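PDB 1YR2: prolyl oligopeptidase from Novosphingobium capsulatum, which probably hydrolyses oligopeptides on the carboxyl side of proline and, to a lesser extent, alanine, as a serine peptidase of the S9A family. Local coordinates for residues F111-A119 with S413-S424. Numbering follows the deposited sequence.
Sequences FGLPQRRGA and SGRPGDRHAYLS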
ATOM      1  N   PHE A 111      -6.742  15.742   2.908  1.00 12.64           N
ATOM      2  CA  PHE A 111      -5.740  16.794   3.036  1.00 12.33           C
ATOM      3  C   PHE A 111      -4.361  16.173   2.806  1.00 12.94           C
ATOM      4  O   PHE A 111      -4.099  15.047   3.234  1.00 12.84           O
ATOM      5  CB  PHE A 111      -5.788  17.454   4.422  1.00 12.24           C
ATOM      6  CG  PHE A 111      -6.979  18.305   4.654  1.00 13.60           C
ATOM      7  CD1 PHE A 111      -8.175  17.728   5.043  1.00 14.27           C
ATOM      8  CD2 PHE A 111      -6.933  19.680   4.492  1.00 11.10           C
ATOM      9  CE1 PHE A 111      -9.291  18.539   5.299  1.00 13.54           C
ATOM     10  CE2 PHE A 111      -8.020  20.468   4.759  1.00 12.00           C
ATOM     11  CZ  PHE A 111      -9.201  19.896   5.132  1.00 12.14           C
ATOM     12  N   GLY A 112      -3.490  16.899   2.115  1.00 11.81           N
ATOM     13  CA  GLY A 112      -2.085  16.543   2.052  1.00 11.84           C
ATOM     14  C   GLY A 112      -1.309  17.076   3.225  1.00 10.91           C
ATOM     15  O   GLY A 112      -1.771  17.938   3.967  1.00 13.40           O
ATOM     16  N   LEU A 113      -0.085  16.579   3.423  1.00 13.24           N
ATOM     17  CA  LEU A 113       0.775  17.092   4.442  1.00 12.18           C
ATOM     18  C   LEU A 113       1.103  18.539   4.081  1.00 12.39           C
ATOM     19  O   LEU A 113       1.531  18.825   2.959  1.00 11.18           O
ATOM     20  CB  LEU A 113       2.066  16.283   4.573  1.00 12.21           C
ATOM     21  CG  LEU A 113       2.000  14.864   5.187  1.00 15.74           C
ATOM     22  CD1 LEU A 113       3.170  14.018   4.669  1.00 20.26           C
ATOM     23  CD2 LEU A 113       1.972  14.909   6.752  1.00 16.91           C
ATOM     24  N   PRO A 114       0.959  19.433   5.056  1.00 12.13           N
ATOM     25  CA  PRO A 114       1.237  20.842   4.830  1.00 11.73           C
ATOM     26  C   PRO A 114       2.705  21.250   4.884  1.00 12.99           C
ATOM     27  O   PRO A 114       3.487  20.651   5.618  1.00 14.10           O
ATOM     28  CB  PRO A 114       0.451  21.515   5.918  1.00 12.49           C
ATOM     29  CG  PRO A 114       0.294  20.560   6.948  1.00 13.23           C
ATOM     30  CD  PRO A 114       0.328  19.200   6.359  1.00 11.15           C
ATOM     31  N   GLN A 115       3.051  22.262   4.109  1.00 11.79           N
ATOM     32  CA  GLN A 115       4.385  22.858   4.082  1.00 11.83           C
ATOM     33  C   GLN A 115       4.244  24.296   4.540  1.00 12.02           C
ATOM     34  O   GLN A 115       3.478  25.063   3.955  1.00 11.49           O
ATOM     35  CB  GLN A 115       4.986  22.809   2.681  1.00 11.21           C
ATOM     36  CG  GLN A 115       5.261  21.418   2.180  1.00 15.93           C
ATOM     37  CD  GLN A 115       6.363  20.712   2.975  1.00 17.81           C
ATOM     38  OE1 GLN A 115       7.258  21.359   3.541  1.00 24.82           O
ATOM     39  NE2 GLN A 115       6.310  19.393   3.005  1.00 22.58           N
ATOM     40  N   ARG A 116       4.953  24.653   5.597  1.00 12.72           N
ATOM     41  CA  ARG A 116       4.985  26.052   6.092  1.00 14.47           C
ATOM     42  C   ARG A 116       6.235  26.758   5.556  1.00 13.94           C
ATOM     43  O   ARG A 116       7.346  26.242   5.699  1.00 13.92           O
ATOM     44  CB  ARG A 116       5.003  26.034   7.605  1.00 15.09           C
ATOM     45  CG  ARG A 116       3.712  25.478   8.204  1.00 22.22           C
ATOM     46  CD  ARG A 116       3.751  25.222   9.743  1.00 29.09           C
ATOM     47  NE  ARG A 116       2.384  25.271  10.243  1.00 35.95           N
ATOM     48  CZ  ARG A 116       1.819  26.323  10.844  1.00 38.08           C
ATOM     49  NH1 ARG A 116       2.497  27.435  11.098  1.00 35.66           N
ATOM     50  NH2 ARG A 116       0.548  26.225  11.231  1.00 43.03           N
ATOM     51  N   ARG A 117       6.048  27.879   4.857  1.00 12.49           N
ATOM     52  CA  ARG A 117       7.161  28.710   4.439  1.00 13.24           C
ATOM     53  C   ARG A 117       6.742  30.165   4.648  1.00 13.75           C
ATOM     54  O   ARG A 117       5.660  30.582   4.237  1.00 12.86           O
ATOM     55  CB  ARG A 117       7.561  28.476   2.980  1.00 13.42           C
ATOM     56  CG  ARG A 117       7.969  27.070   2.596  1.00 12.52           C
ATOM     57  CD  ARG A 117       9.320  26.598   3.207  1.00 13.22           C
ATOM     58  NE  ARG A 117       9.638  25.323   2.623  1.00 16.12           N
ATOM     59  CZ  ARG A 117       9.168  24.179   3.071  1.00 19.38           C
ATOM     60  NH1 ARG A 117       8.451  24.139   4.192  1.00 15.46           N
ATOM     61  NH2 ARG A 117       9.482  23.063   2.451  1.00 20.88           N
ATOM     62  N   GLY A 118       7.608  30.931   5.301  1.00 13.62           N
ATOM     63  CA  GLY A 118       7.318  32.329   5.598  1.00 14.31           C
ATOM     64  C   GLY A 118       6.056  32.511   6.400  1.00 14.14           C
ATOM     65  O   GLY A 118       5.881  31.903   7.450  1.00 15.56           O
ATOM     66  N   ALA A 119       5.166  33.305   5.855  1.00 14.57           N
ATOM     67  CA  ALA A 119       3.905  33.656   6.481  1.00 15.55           C
ATOM     68  C   ALA A 119       2.763  32.729   6.092  1.00 14.56           C
ATOM     69  O   ALA A 119       1.628  32.962   6.493  1.00 14.36           O
ATOM     70  CB  ALA A 119       3.540  35.070   6.123  1.00 15.81           C
ATOM     71  N   SER A 413       6.130  16.021   7.640  1.00 19.08           N
ATOM     72  CA  SER A 413       6.480  17.327   7.152  1.00 18.27           C
ATOM     73  C   SER A 413       6.806  18.197   8.358  1.00 17.89           C
ATOM     74  O   SER A 413       6.316  17.986   9.488  1.00 14.91           O
ATOM     75  CB  SER A 413       5.388  17.912   6.259  1.00 19.56           C
ATOM     76  OG  SER A 413       4.187  18.272   6.940  1.00 19.53           O
ATOM     77  N   GLY A 414       7.712  19.120   8.111  1.00 17.81           N
ATOM     78  CA  GLY A 414       8.212  20.008   9.144  1.00 17.97           C
ATOM     79  C   GLY A 414       9.631  20.390   8.761  1.00 17.63           C
ATOM     80  O   GLY A 414      10.176  19.923   7.768  1.00 18.03           O
ATOM     81  N   ARG A 415      10.179  21.307   9.516  1.00 18.64           N
ATOM     82  CA  ARG A 415      11.483  21.879   9.230  1.00 18.52           C
ATOM     83  C   ARG A 415      12.262  21.962  10.561  1.00 17.80           C
ATOM     84  O   ARG A 415      11.675  22.155  11.636  1.00 15.70           O
ATOM     85  CB  ARG A 415      11.286  23.305   8.707  1.00 19.52           C
ATOM     86  CG  ARG A 415      10.723  23.430   7.327  1.00 25.23           C
ATOM     87  CD  ARG A 415      10.540  24.895   6.915  1.00 31.16           C
ATOM     88  NE  ARG A 415       9.637  25.626   7.828  1.00 33.80           N
ATOM     89  CZ  ARG A 415       9.566  26.966   7.907  1.00 36.28           C
ATOM     90  NH1 ARG A 415      10.341  27.726   7.131  1.00 37.94           N
ATOM     91  NH2 ARG A 415       8.720  27.564   8.749  1.00 35.56           N
ATOM     92  N   PRO A 416      13.575  21.898  10.480  1.00 17.68           N
ATOM     93  CA  PRO A 416      14.399  22.169  11.641  1.00 19.40           C
ATOM     94  C   PRO A 416      14.105  23.576  12.154  1.00 20.34           C
ATOM     95  O   PRO A 416      13.925  24.490  11.378  1.00 23.63           O
ATOM     96  CB  PRO A 416      15.825  22.104  11.086  1.00 19.80           C
ATOM     97  CG  PRO A 416      15.756  21.355   9.896  1.00 17.27           C
ATOM     98  CD  PRO A 416      14.387  21.577   9.286  1.00 17.75           C
ATOM     99  N   GLY A 417      14.008  23.743  13.448  1.00 22.36           N
ATOM    100  CA  GLY A 417      13.727  25.053  14.012  1.00 22.28           C
ATOM    101  C   GLY A 417      12.251  25.443  14.023  1.00 22.26           C
ATOM    102  O   GLY A 417      11.935  26.457  14.576  1.00 21.69           O
ATOM    103  N   ASP A 418      11.375  24.673  13.369  1.00 21.71           N
ATOM    104  CA  ASP A 418       9.938  24.932  13.340  1.00 21.04           C
ATOM    105  C   ASP A 418       9.253  24.038  14.397  1.00 19.77           C
ATOM    106  O   ASP A 418       9.477  22.817  14.413  1.00 19.54           O
ATOM    107  CB  ASP A 418       9.428  24.607  11.924  1.00 21.47           C
ATOM    108  CG  ASP A 418       8.013  25.066  11.665  1.00 26.92           C
ATOM    109  OD1 ASP A 418       7.211  25.201  12.620  1.00 28.78           O
ATOM    110  OD2 ASP A 418       7.617  25.299  10.485  1.00 32.11           O
ATOM    111  N   ARG A 419       8.371  24.605  15.212  1.00 18.86           N
ATOM    112  CA  ARG A 419       7.667  23.849  16.249  1.00 20.59           C
ATOM    113  C   ARG A 419       6.431  23.082  15.754  1.00 20.25           C
ATOM    114  O   ARG A 419       5.888  22.290  16.488  1.00 21.98           O
ATOM    115  CB  ARG A 419       7.269  24.778  17.387  1.00 22.98           C
ATOM    116  CG  ARG A 419       6.115  25.736  17.081  1.00 27.19           C
ATOM    117  CD  ARG A 419       6.112  26.925  18.017  1.00 37.41           C
ATOM    118  NE  ARG A 419       5.309  28.055  17.545  1.00 43.10           N
ATOM    119  CZ  ARG A 419       4.946  29.079  18.319  1.00 48.87           C
ATOM    120  NH1 ARG A 419       5.318  29.128  19.600  1.00 50.28           N
ATOM    121  NH2 ARG A 419       4.213  30.071  17.820  1.00 51.74           N
ATOM    122  N   HIS A 420       5.998  23.325  14.517  1.00 17.62           N
ATOM    123  CA  HIS A 420       4.822  22.675  13.936  1.00 17.54           C
ATOM    124  C   HIS A 420       5.344  21.614  12.984  1.00 15.57           C
ATOM    125  O   HIS A 420       6.106  21.910  12.041  1.00 13.69           O
ATOM    126  CB  HIS A 420       3.946  23.675  13.177  1.00 19.03           C
ATOM    127  CG  HIS A 420       3.336  24.709  14.060  1.00 22.64           C
ATOM    128  ND1 HIS A 420       2.596  24.378  15.179  1.00 32.58           N
ATOM    129  CD2 HIS A 420       3.432  26.058  14.051  1.00 27.15           C
ATOM    130  CE1 HIS A 420       2.240  25.489  15.807  1.00 31.26           C
ATOM    131  NE2 HIS A 420       2.722  26.519  15.131  1.00 30.03           N
ATOM    132  N   ALA A 421       5.026  20.371  13.291  1.00 13.34           N
ATOM    133  CA  ALA A 421       5.276  19.267  12.370  1.00 13.21           C
ATOM    134  C   ALA A 421       3.992  18.469  12.125  1.00 11.82           C
ATOM    135  O   ALA A 421       2.981  18.694  12.779  1.00 12.72           O
ATOM    136  CB  ALA A 421       6.379  18.375  12.917  1.00 12.66           C
ATOM    137  N   TYR A 422       4.030  17.564  11.165  1.00 11.78           N
ATOM    138  CA  TYR A 422       2.842  16.822  10.699  1.00 10.93           C
ATOM    139  C   TYR A 422       3.279  15.416  10.320  1.00 11.89           C
ATOM    140  O   TYR A 422       4.393  15.226   9.832  1.00 11.59           O
ATOM    141  CB  TYR A 422       2.216  17.514   9.489  1.00 10.53           C
ATOM    142  CG  TYR A 422       1.884  18.943   9.822  1.00 10.03           C
ATOM    143  CD1 TYR A 422       0.681  19.269  10.437  1.00  8.29           C
ATOM    144  CD2 TYR A 422       2.851  19.945   9.683  1.00 10.73           C
ATOM    145  CE1 TYR A 422       0.393  20.601  10.834  1.00 10.55           C
ATOM    146  CE2 TYR A 422       2.605  21.249  10.079  1.00 12.56           C
ATOM    147  CZ  TYR A 422       1.381  21.569  10.668  1.00 15.79           C
ATOM    148  OH  TYR A 422       1.159  22.858  11.063  1.00 14.27           O
ATOM    149  N   LEU A 423       2.398  14.450  10.539  1.00 12.11           N
ATOM    150  CA  LEU A 423       2.649  13.034  10.268  1.00 13.92           C
ATOM    151  C   LEU A 423       1.402  12.461   9.606  1.00 13.35           C
ATOM    152  O   LEU A 423       0.288  12.693  10.083  1.00 15.10           O
ATOM    153  CB  LEU A 423       2.929  12.324  11.613  1.00 15.39           C
ATOM    154  CG  LEU A 423       3.262  10.857  11.709  1.00 19.40           C
ATOM    155  CD1 LEU A 423       4.494  10.588  10.894  1.00 23.62           C
ATOM    156  CD2 LEU A 423       3.656  10.523  13.136  1.00 22.99           C
ATOM    157  N   SER A 424       1.570  11.699   8.532  1.00 12.67           N
ATOM    158  CA  SER A 424       0.469  11.039   7.863  1.00 13.85           C
ATOM    159  C   SER A 424       0.247   9.638   8.479  1.00 13.40           C
ATOM    160  O   SER A 424       1.186   8.867   8.622  1.00 13.16           O
ATOM    161  CB  SER A 424       0.752  10.968   6.359  1.00 15.24           C
ATOM    162  OG  SER A 424      -0.328  10.312   5.721  1.00 18.20           O
TER
HETATM  163  O   HOH W   1      10.377  30.495   5.976  1.00 34.01           O
HETATM  164  O   HOH W   2       8.249  30.729   8.676  1.00 42.11           O
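P114 lies over one face of the Y422 ring. P114 CG sits 3.6 Å from the Y422 ring centroid and 7° off the ring normal, a CH-pi contact. Beside it, L113 CD2 reaches Y422 CB and the backbone at S424. The S413 hydroxyl donates to P114 O, with S413 OG 2.8 Å from that oxygen and in the carbonyl plane. A chi1 of 70° tucks S413 OG over its own backbone and aims it at P114 O.

The R116 chain is stretched out and carries NE to the hydroxyl edge of Y422. R116 NE donates to Y422 OH at 2.8 Å, with the hydroxyl tilted out of the guanidinium plane. That plane is nearly parallel to the Y422 ring, 10° apart. H420 CD2 lies over one guanidinium face, 3.4 Å from R116 NH1. A phenylalanine in place of Y422 would probably leave R116 NE without its hydroxyl acceptor and its guanidinium freer to turn.

A kink near the end of the R415 chain lays its guanidinium under R116 O, which stands over the centre of that face. R415 NH2 forms a salt bridge with D418 OD2 at 3.1 Å. D418 OD1 accepts from H420 N in an Asx turn. R117 NH1 comes within 4.1 Å of R415 NE, and D418 probably offsets part of this like charge.

The contact joins the first and last of the seven propeller blades, where the ring closes. Strand 110-117 meets strands 408-413 and 421-427 and the loop between them. W447 and V434 also touch both P114 and Y422. No backbone-to-backbone hydrogen bond links the two segments. Side chains therefore carry this closure: P114 and L113 pack on Y422, flanked by the S413 and R116 bonds. At the far end two waters bridge R415 to G118, one at G118 N and one at G118 O.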